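Probable glutathione S-transferase (Pseudomonas aeruginosa, PDB 6JWK) probably isomerises maleylpyruvate as a glutathione-dependent enzyme of the zeta class of the glutathione S-transferase superfamily. Local coordinates at residues Tyr4-Asn8 and Gln208-Leu212; Thr11-Val15 and Ala51-Leu55. All blocks are in the same frame, centred on the assembly; numbering follows the deposited sequence.

In the fold
Contact 2 lies within the thioredoxin-like N-terminal domain, and contact 1 joins that domain to the C-terminal tail. Their centres are about 11 Å apart. Contact 1 ties the end of strand 2-5 and the loop after it to residues 208-212. Contact 2 packs the start of helix 10-22 on the cis-proline turn that leads into strand 54-56. Strands 2-5 and 54-56 are antiparallel neighbours, and Tyr-4 N lies 2.9 Å from Thr-54 O. Phe-6 CB also packs on Leu-52 CD1 at 3.4 Å. A bound sulfate lies about 4 Å from the side chain of Thr-11 and about 6 Å from that of Phe-6. In this superfamily the helix start and the cis-proline turn border the glutathione site.

Contact 1. Residues Tyr4-Asn8 and Gln208-Leu212; sequences YSFFN and QPDYL
Asp-210 and Phe-7 carry this contact. The backbone N of Phe-7 donates to Asp-210 OD2 at 3.0 Å. The bond is bent, 140° at the hydrogen. It reaches the syn side of the carboxylate, somewhat out of its plane. Asp-210 CG stands between its own backbone N and carbonyl carbon, which turns the carboxylate to the loop after strand 2-5. The other oxygen, Asp-210 OD1, takes a bond from a water at 2.9 Å. That water accepts from Ser-5 OG and also donates to Gln-208 OE1. The carboxylate thus bonds Phe-7 N directly, while its links to Ser-5 and Gln-208 run through the water.

In Phe-7, CG is likewise flanked by both backbone arms (chi1 71°). This lays the ring against the tail. Tyr-211 CA sits over one face, 4.2 Å from the Phe-7 ring centroid, as a CH-pi contact. The Tyr-211 ring points its edge at the Phe-7 face in an offset edge-to-face pair, with planes at 88° and centroids 5.5 Å apart. Leu-212 CD2 touches Phe-7 CZ at 3.8 Å. At the other end of the side chain, Gln-208 CB meets Phe-7 CB at 3.7 Å. A type I turn from Gln-208 to Tyr-211 brings these groups together.

Ser-5 OG and Arg-16 NH1 are hydrogen-bonded, which joins the contact to helix 10-22. Gln-208 NE2 is tied back to Ser-204 O, just past helix 198-203. Gln-208 and Asp-210 also touch strand 28-30, so the C-terminal tail packs along the edge of the N-terminal sheet.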
ATOM      1  N   TYR B   4      17.950  -4.008  -7.493  1.00 30.48           N
ATOM      2  CA  TYR B   4      18.539  -4.884  -6.469  1.00 32.23           C
ATOM      3  C   TYR B   4      17.381  -5.747  -5.970  1.00 36.42           C
ATOM      4  O   TYR B   4      16.395  -5.214  -5.459  1.00 35.44           O
ATOM      5  CB  TYR B   4      19.313  -4.039  -5.443  1.00 30.74           C
ATOM      6  CG  TYR B   4      20.555  -3.431  -6.044  1.00 32.90           C
ATOM      7  CD1 TYR B   4      20.487  -2.277  -6.820  1.00 31.38           C
ATOM      8  CD2 TYR B   4      21.782  -4.096  -5.971  1.00 37.61           C
ATOM      9  CE1 TYR B   4      21.611  -1.772  -7.458  1.00 31.15           C
ATOM     10  CE2 TYR B   4      22.916  -3.603  -6.606  1.00 35.77           C
ATOM     11  CZ  TYR B   4      22.827  -2.427  -7.332  1.00 37.11           C
ATOM     12  OH  TYR B   4      23.909  -1.934  -7.985  1.00 36.55           O
ATOM     13  N   SER B   5      17.489  -7.054  -6.198  1.00 35.91           N
ATOM     14  CA  SER B   5      16.400  -8.048  -6.075  1.00 30.40           C
ATOM     15  C   SER B   5      16.917  -9.222  -5.251  1.00 30.58           C
ATOM     16  O   SER B   5      18.085  -9.533  -5.366  1.00 35.92           O
ATOM     17  CB  SER B   5      15.962  -8.479  -7.464  1.00 30.41           C
ATOM     18  OG  SER B   5      15.345  -9.782  -7.466  1.00 30.95           O
ATOM     19  N   PHE B   6      16.079  -9.856  -4.452  1.00 29.91           N
ATOM     20  CA  PHE B   6      16.316 -11.219  -3.912  1.00 32.35           C
ATOM     21  C   PHE B   6      15.282 -12.154  -4.556  1.00 28.67           C
ATOM     22  O   PHE B   6      14.049 -11.766  -4.685  1.00 24.41           O
ATOM     23  CB  PHE B   6      16.275 -11.177  -2.375  1.00 36.93           C
ATOM     24  CG  PHE B   6      16.307 -12.525  -1.695  1.00 41.95           C
ATOM     25  CD1 PHE B   6      17.451 -13.323  -1.747  1.00 49.28           C
ATOM     26  CD2 PHE B   6      15.211 -12.985  -0.972  1.00 42.93           C
ATOM     27  CE1 PHE B   6      17.488 -14.557  -1.101  1.00 45.51           C
ATOM     28  CE2 PHE B   6      15.236 -14.231  -0.357  1.00 47.05           C
ATOM     29  CZ  PHE B   6      16.379 -15.008  -0.408  1.00 49.32           C
ATOM     30  N   PHE B   7      15.717 -13.358  -4.954  1.00 30.51           N
ATOM     31  CA  PHE B   7      14.865 -14.295  -5.749  1.00 31.85           C
ATOM     32  C   PHE B   7      13.562 -14.580  -4.998  1.00 30.27           C
ATOM     33  O   PHE B   7      12.491 -14.635  -5.630  1.00 38.73           O
ATOM     34  CB  PHE B   7      15.608 -15.568  -6.175  1.00 32.37           C
ATOM     35  CG  PHE B   7      15.903 -16.530  -5.065  1.00 33.42           C
ATOM     36  CD1 PHE B   7      14.962 -17.460  -4.680  1.00 35.24           C
ATOM     37  CD2 PHE B   7      17.108 -16.478  -4.390  1.00 39.96           C
ATOM     38  CE1 PHE B   7      15.228 -18.335  -3.642  1.00 43.89           C
ATOM     39  CE2 PHE B   7      17.388 -17.380  -3.381  1.00 42.63           C
ATOM     40  CZ  PHE B   7      16.440 -18.292  -2.996  1.00 44.72           C
ATOM     41  N   ASN B   8      13.623 -14.689  -3.683  1.00 36.75           N
ATOM     42  CA  ASN B   8      12.479 -15.163  -2.865  1.00 39.12           C
ATOM     43  C   ASN B   8      11.676 -14.007  -2.256  1.00 39.56           C
ATOM     44  O   ASN B   8      10.718 -14.299  -1.494  1.00 40.08           O
ATOM     45  CB  ASN B   8      12.965 -16.080  -1.745  1.00 48.17           C
ATOM     46  CG  ASN B   8      12.217 -17.388  -1.826  1.00 60.48           C
ATOM     47  OD1 ASN B   8      12.190 -18.009  -2.890  1.00 70.01           O
ATOM     48  ND2 ASN B   8      11.560 -17.767  -0.743  1.00 64.97           N
ATOM     49  N   GLN B 208      15.628 -17.058 -11.555  1.00 23.92           N
ATOM     50  CA  GLN B 208      16.614 -16.006 -11.186  1.00 27.77           C
ATOM     51  C   GLN B 208      18.018 -16.624 -11.164  1.00 31.02           C
ATOM     52  O   GLN B 208      18.184 -17.781 -10.793  1.00 30.84           O
ATOM     53  CB  GLN B 208      16.229 -15.358  -9.857  1.00 25.77           C
ATOM     54  CG  GLN B 208      14.903 -14.589  -9.959  1.00 25.36           C
ATOM     55  CD  GLN B 208      14.965 -13.598 -11.103  1.00 28.56           C
ATOM     56  OE1 GLN B 208      15.858 -12.749 -11.125  1.00 26.97           O
ATOM     57  NE2 GLN B 208      14.032 -13.688 -12.061  1.00 23.20           N
ATOM     58  N   PRO B 209      19.055 -15.858 -11.546  1.00 36.85           N
ATOM     59  CA  PRO B 209      20.454 -16.277 -11.344  1.00 38.55           C
ATOM     60  C   PRO B 209      20.795 -16.687  -9.902  1.00 37.33           C
ATOM     61  O   PRO B 209      21.546 -17.580  -9.743  1.00 43.51           O
ATOM     62  CB  PRO B 209      21.240 -15.011 -11.709  1.00 41.86           C
ATOM     63  CG  PRO B 209      20.333 -14.301 -12.715  1.00 48.03           C
ATOM     64  CD  PRO B 209      18.934 -14.522 -12.168  1.00 40.29           C
ATOM     65  N   ASP B 210      20.196 -16.061  -8.890  1.00 42.77           N
ATOM     66  CA  ASP B 210      20.488 -16.352  -7.460  1.00 42.69           C
ATOM     67  C   ASP B 210      19.614 -17.506  -6.947  1.00 42.85           C
ATOM     68  O   ASP B 210      19.596 -17.725  -5.713  1.00 38.53           O
ATOM     69  CB  ASP B 210      20.380 -15.091  -6.586  1.00 42.26           C
ATOM     70  CG  ASP B 210      19.048 -14.360  -6.659  1.00 52.15           C
ATOM     71  OD1 ASP B 210      18.465 -14.336  -7.768  1.00 47.69           O
ATOM     72  OD2 ASP B 210      18.607 -13.805  -5.602  1.00 48.91           O
ATOM     73  N   TYR B 211      18.884 -18.228  -7.809  1.00 39.03           N
ATOM     74  CA  TYR B 211      18.000 -19.324  -7.325  1.00 40.91           C
ATOM     75  C   TYR B 211      18.786 -20.644  -7.183  1.00 39.15           C
ATOM     76  O   TYR B 211      19.388 -21.035  -8.184  1.00 39.49           O
ATOM     77  CB  TYR B 211      16.810 -19.537  -8.267  1.00 38.09           C
ATOM     78  CG  TYR B 211      15.852 -20.592  -7.782  1.00 31.95           C
ATOM     79  CD1 TYR B 211      14.964 -20.347  -6.757  1.00 35.56           C
ATOM     80  CD2 TYR B 211      15.802 -21.828  -8.397  1.00 32.33           C
ATOM     81  CE1 TYR B 211      14.053 -21.304  -6.340  1.00 38.47           C
ATOM     82  CE2 TYR B 211      14.923 -22.809  -7.972  1.00 29.84           C
ATOM     83  CZ  TYR B 211      14.037 -22.549  -6.956  1.00 35.93           C
ATOM     84  OH  TYR B 211      13.170 -23.523  -6.571  1.00 34.34           O
ATOM     85  N   LEU B 212      18.739 -21.241  -5.983  1.00 46.32           N
ATOM     86  CA  LEU B 212      18.885 -22.685  -5.581  1.00 59.35           C
ATOM     87  C   LEU B 212      19.090 -23.642  -6.766  1.00 58.95           C
ATOM     88  O   LEU B 212      18.342 -24.657  -6.814  1.00 54.70           O
ATOM     89  CB  LEU B 212      17.612 -23.105  -4.828  1.00 60.92           C
ATOM     90  CG  LEU B 212      17.023 -22.074  -3.865  1.00 71.00           C
ATOM     91  CD1 LEU B 212      15.705 -22.569  -3.279  1.00 71.95           C
ATOM     92  CD2 LEU B 212      18.015 -21.719  -2.756  1.00 72.55           C
TER
HETATM   93  O   HOH W   1      16.726 -12.016  -8.162  1.00 30.24           O

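Contact 2. Residues Thr11-Val15 and Ala51-Leu55; sequences TSYRV and ALPTL
Pro-53 faces helix 10-22 and meets three of its residues: Thr-11, Ser-12 and Val-15. The proline ring and the Thr-11 side chain cross at about a right angle, and Thr-11 OG1 lies 3.5 Å from Pro-53 CD. The Thr-11 chi1 of 53° brings OG1 to within 3.2 Å of Leu-52 O. Further along the helix, Val-15 slants across the ring. The Val-15 CG2 branch touches Pro-53 CG at 3.7 Å. Ser-12 OG lies 3.7 Å from Pro-53 CB and 3.8 Å from Leu-52 CB. Pro-53 CG also rests near the backbone, 3.7 Å from Thr-11 O.

The peptide bond before Pro-53 is cis, as in the cis-proline turn of the thioredoxin-like fold. Val-15 and Pro-53 both touch Leu-3 of strand 2-5, so the packing continues into the sheet.

The chemistry is mixed. The proline ring makes van der Waals contact with both polar and apolar atoms of the helix, and Val-15 supplies the apolar side-chain pair. Thr-11 OG1 is close to Leu-52 O and is weakly hydrogen-bonded with Ser-9 OG. Ser-12 OG has its strongest polar partner in Ser-9 OG of the same chain, not in segment 51-55. The contact is therefore made largely by the shape of the proline fitted against the first turn of the helix.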
ATOM      1  N   THR B  11       8.123  -8.698  -3.009  1.00 21.48           N
ATOM      2  CA  THR B  11       8.088  -7.301  -3.492  1.00 21.11           C
ATOM      3  C   THR B  11       9.106  -7.200  -4.632  1.00 19.74           C
ATOM      4  O   THR B  11       8.844  -6.452  -5.587  1.00 19.97           O
ATOM      5  CB  THR B  11       8.300  -6.290  -2.342  1.00 19.88           C
ATOM      6  OG1 THR B  11       9.505  -6.686  -1.678  1.00 20.31           O
ATOM      7  CG2 THR B  11       7.142  -6.295  -1.367  1.00 21.25           C
ATOM      8  N   SER B  12      10.220  -7.912  -4.560  1.00 19.95           N
ATOM      9  CA  SER B  12      11.194  -7.963  -5.696  1.00 22.91           C
ATOM     10  C   SER B  12      10.503  -8.574  -6.926  1.00 21.30           C
ATOM     11  O   SER B  12      10.656  -8.071  -8.036  1.00 20.08           O
ATOM     12  CB  SER B  12      12.437  -8.754  -5.348  1.00 24.09           C
ATOM     13  OG  SER B  12      13.157  -8.139  -4.291  1.00 24.34           O
ATOM     14  N   TYR B  13       9.796  -9.670  -6.711  1.00 17.67           N
ATOM     15  CA  TYR B  13       9.078 -10.392  -7.791  1.00 20.72           C
ATOM     16  C   TYR B  13       8.137  -9.394  -8.510  1.00 17.44           C
ATOM     17  O   TYR B  13       8.116  -9.366  -9.756  1.00 17.52           O
ATOM     18  CB  TYR B  13       8.404 -11.610  -7.162  1.00 19.42           C
ATOM     19  CG  TYR B  13       7.788 -12.599  -8.123  1.00 21.79           C
ATOM     20  CD1 TYR B  13       7.962 -12.506  -9.501  1.00 20.29           C
ATOM     21  CD2 TYR B  13       7.100 -13.702  -7.628  1.00 20.76           C
ATOM     22  CE1 TYR B  13       7.388 -13.437 -10.364  1.00 21.09           C
ATOM     23  CE2 TYR B  13       6.529 -14.642  -8.483  1.00 21.79           C
ATOM     24  CZ  TYR B  13       6.683 -14.511  -9.853  1.00 21.66           C
ATOM     25  OH  TYR B  13       6.131 -15.450 -10.676  1.00 25.05           O
ATOM     26  N   ARG B  14       7.353  -8.608  -7.764  1.00 18.90           N
ATOM     27  CA  ARG B  14       6.409  -7.601  -8.339  1.00 19.98           C
ATOM     28  C   ARG B  14       7.161  -6.736  -9.353  1.00 18.69           C
ATOM     29  O   ARG B  14       6.668  -6.505 -10.410  1.00 16.16           O
ATOM     30  CB  ARG B  14       5.824  -6.635  -7.292  1.00 20.98           C
ATOM     31  CG  ARG B  14       4.935  -7.275  -6.237  1.00 21.14           C
ATOM     32  CD  ARG B  14       4.531  -6.216  -5.254  1.00 20.28           C
ATOM     33  NE  ARG B  14       3.805  -6.797  -4.160  1.00 21.40           N
ATOM     34  CZ  ARG B  14       3.484  -6.167  -3.062  1.00 22.42           C
ATOM     35  NH1 ARG B  14       3.899  -4.923  -2.882  1.00 19.16           N
ATOM     36  NH2 ARG B  14       2.794  -6.790  -2.123  1.00 22.32           N
ATOM     37  N   VAL B  15       8.337  -6.241  -8.992  1.00 19.31           N
ATOM     38  CA  VAL B  15       9.075  -5.282  -9.858  1.00 17.86           C
ATOM     39  C   VAL B  15       9.804  -5.998 -10.984  1.00 17.41           C
ATOM     40  O   VAL B  15       9.934  -5.399 -12.095  1.00 20.15           O
ATOM     41  CB  VAL B  15      10.052  -4.441  -9.010  1.00 17.89           C
ATOM     42  CG1 VAL B  15      10.810  -3.466  -9.882  1.00 17.57           C
ATOM     43  CG2 VAL B  15       9.301  -3.693  -7.900  1.00 20.17           C
ATOM     44  N   ALA B  51      15.736  -2.477   2.616  1.00 55.01           N
ATOM     45  CA  ALA B  51      14.620  -3.399   2.288  1.00 54.55           C
ATOM     46  C   ALA B  51      14.453  -3.457   0.758  1.00 52.09           C
ATOM     47  O   ALA B  51      14.476  -2.394   0.117  1.00 48.01           O
ATOM     48  CB  ALA B  51      13.346  -2.981   2.987  1.00 55.23           C
ATOM     49  N   LEU B  52      14.363  -4.666   0.196  1.00 45.33           N
ATOM     50  CA  LEU B  52      14.360  -4.901  -1.270  1.00 41.04           C
ATOM     51  C   LEU B  52      12.923  -4.795  -1.768  1.00 35.19           C
ATOM     52  O   LEU B  52      11.996  -4.861  -0.984  1.00 33.52           O
ATOM     53  CB  LEU B  52      14.965  -6.279  -1.558  1.00 49.06           C
ATOM     54  CG  LEU B  52      16.429  -6.476  -1.156  1.00 56.82           C
ATOM     55  CD1 LEU B  52      16.859  -7.918  -1.425  1.00 62.66           C
ATOM     56  CD2 LEU B  52      17.359  -5.496  -1.871  1.00 56.99           C
ATOM     57  N   PRO B  53      12.678  -4.570  -3.069  1.00 28.51           N
ATOM     58  CA  PRO B  53      13.750  -4.277  -4.018  1.00 27.57           C
ATOM     59  C   PRO B  53      14.220  -2.809  -3.923  1.00 29.10           C
ATOM     60  O   PRO B  53      13.530  -2.018  -3.344  1.00 28.17           O
ATOM     61  CB  PRO B  53      13.082  -4.548  -5.353  1.00 27.44           C
ATOM     62  CG  PRO B  53      11.637  -4.139  -5.115  1.00 27.62           C
ATOM     63  CD  PRO B  53      11.337  -4.467  -3.667  1.00 30.01           C
ATOM     64  N   THR B  54      15.320  -2.456  -4.587  1.00 26.81           N
ATOM     65  CA  THR B  54      15.733  -1.055  -4.744  1.00 25.40           C
ATOM     66  C   THR B  54      16.005  -0.804  -6.210  1.00 23.68           C
ATOM     67  O   THR B  54      16.940  -1.434  -6.733  1.00 24.18           O
ATOM     68  CB  THR B  54      16.970  -0.728  -3.878  1.00 28.37           C
ATOM     69  OG1 THR B  54      16.698  -1.143  -2.545  1.00 29.28           O
ATOM     70  CG2 THR B  54      17.304   0.746  -3.853  1.00 27.17           C
ATOM     71  N   LEU B  55      15.288   0.133  -6.817  1.00 25.90           N
ATOM     72  CA  LEU B  55      15.618   0.592  -8.177  1.00 29.04           C
ATOM     73  C   LEU B  55      16.677   1.682  -8.044  1.00 31.58           C
ATOM     74  O   LEU B  55      16.485   2.554  -7.176  1.00 31.51           O
ATOM     75  CB  LEU B  55      14.366   1.125  -8.859  1.00 31.60           C
ATOM     76  CG  LEU B  55      14.608   1.566 -10.299  1.00 31.91           C
ATOM     77  CD1 LEU B  55      14.687   0.359 -11.204  1.00 33.03           C
ATOM     78  CD2 LEU B  55      13.544   2.540 -10.758  1.00 33.97           C
TER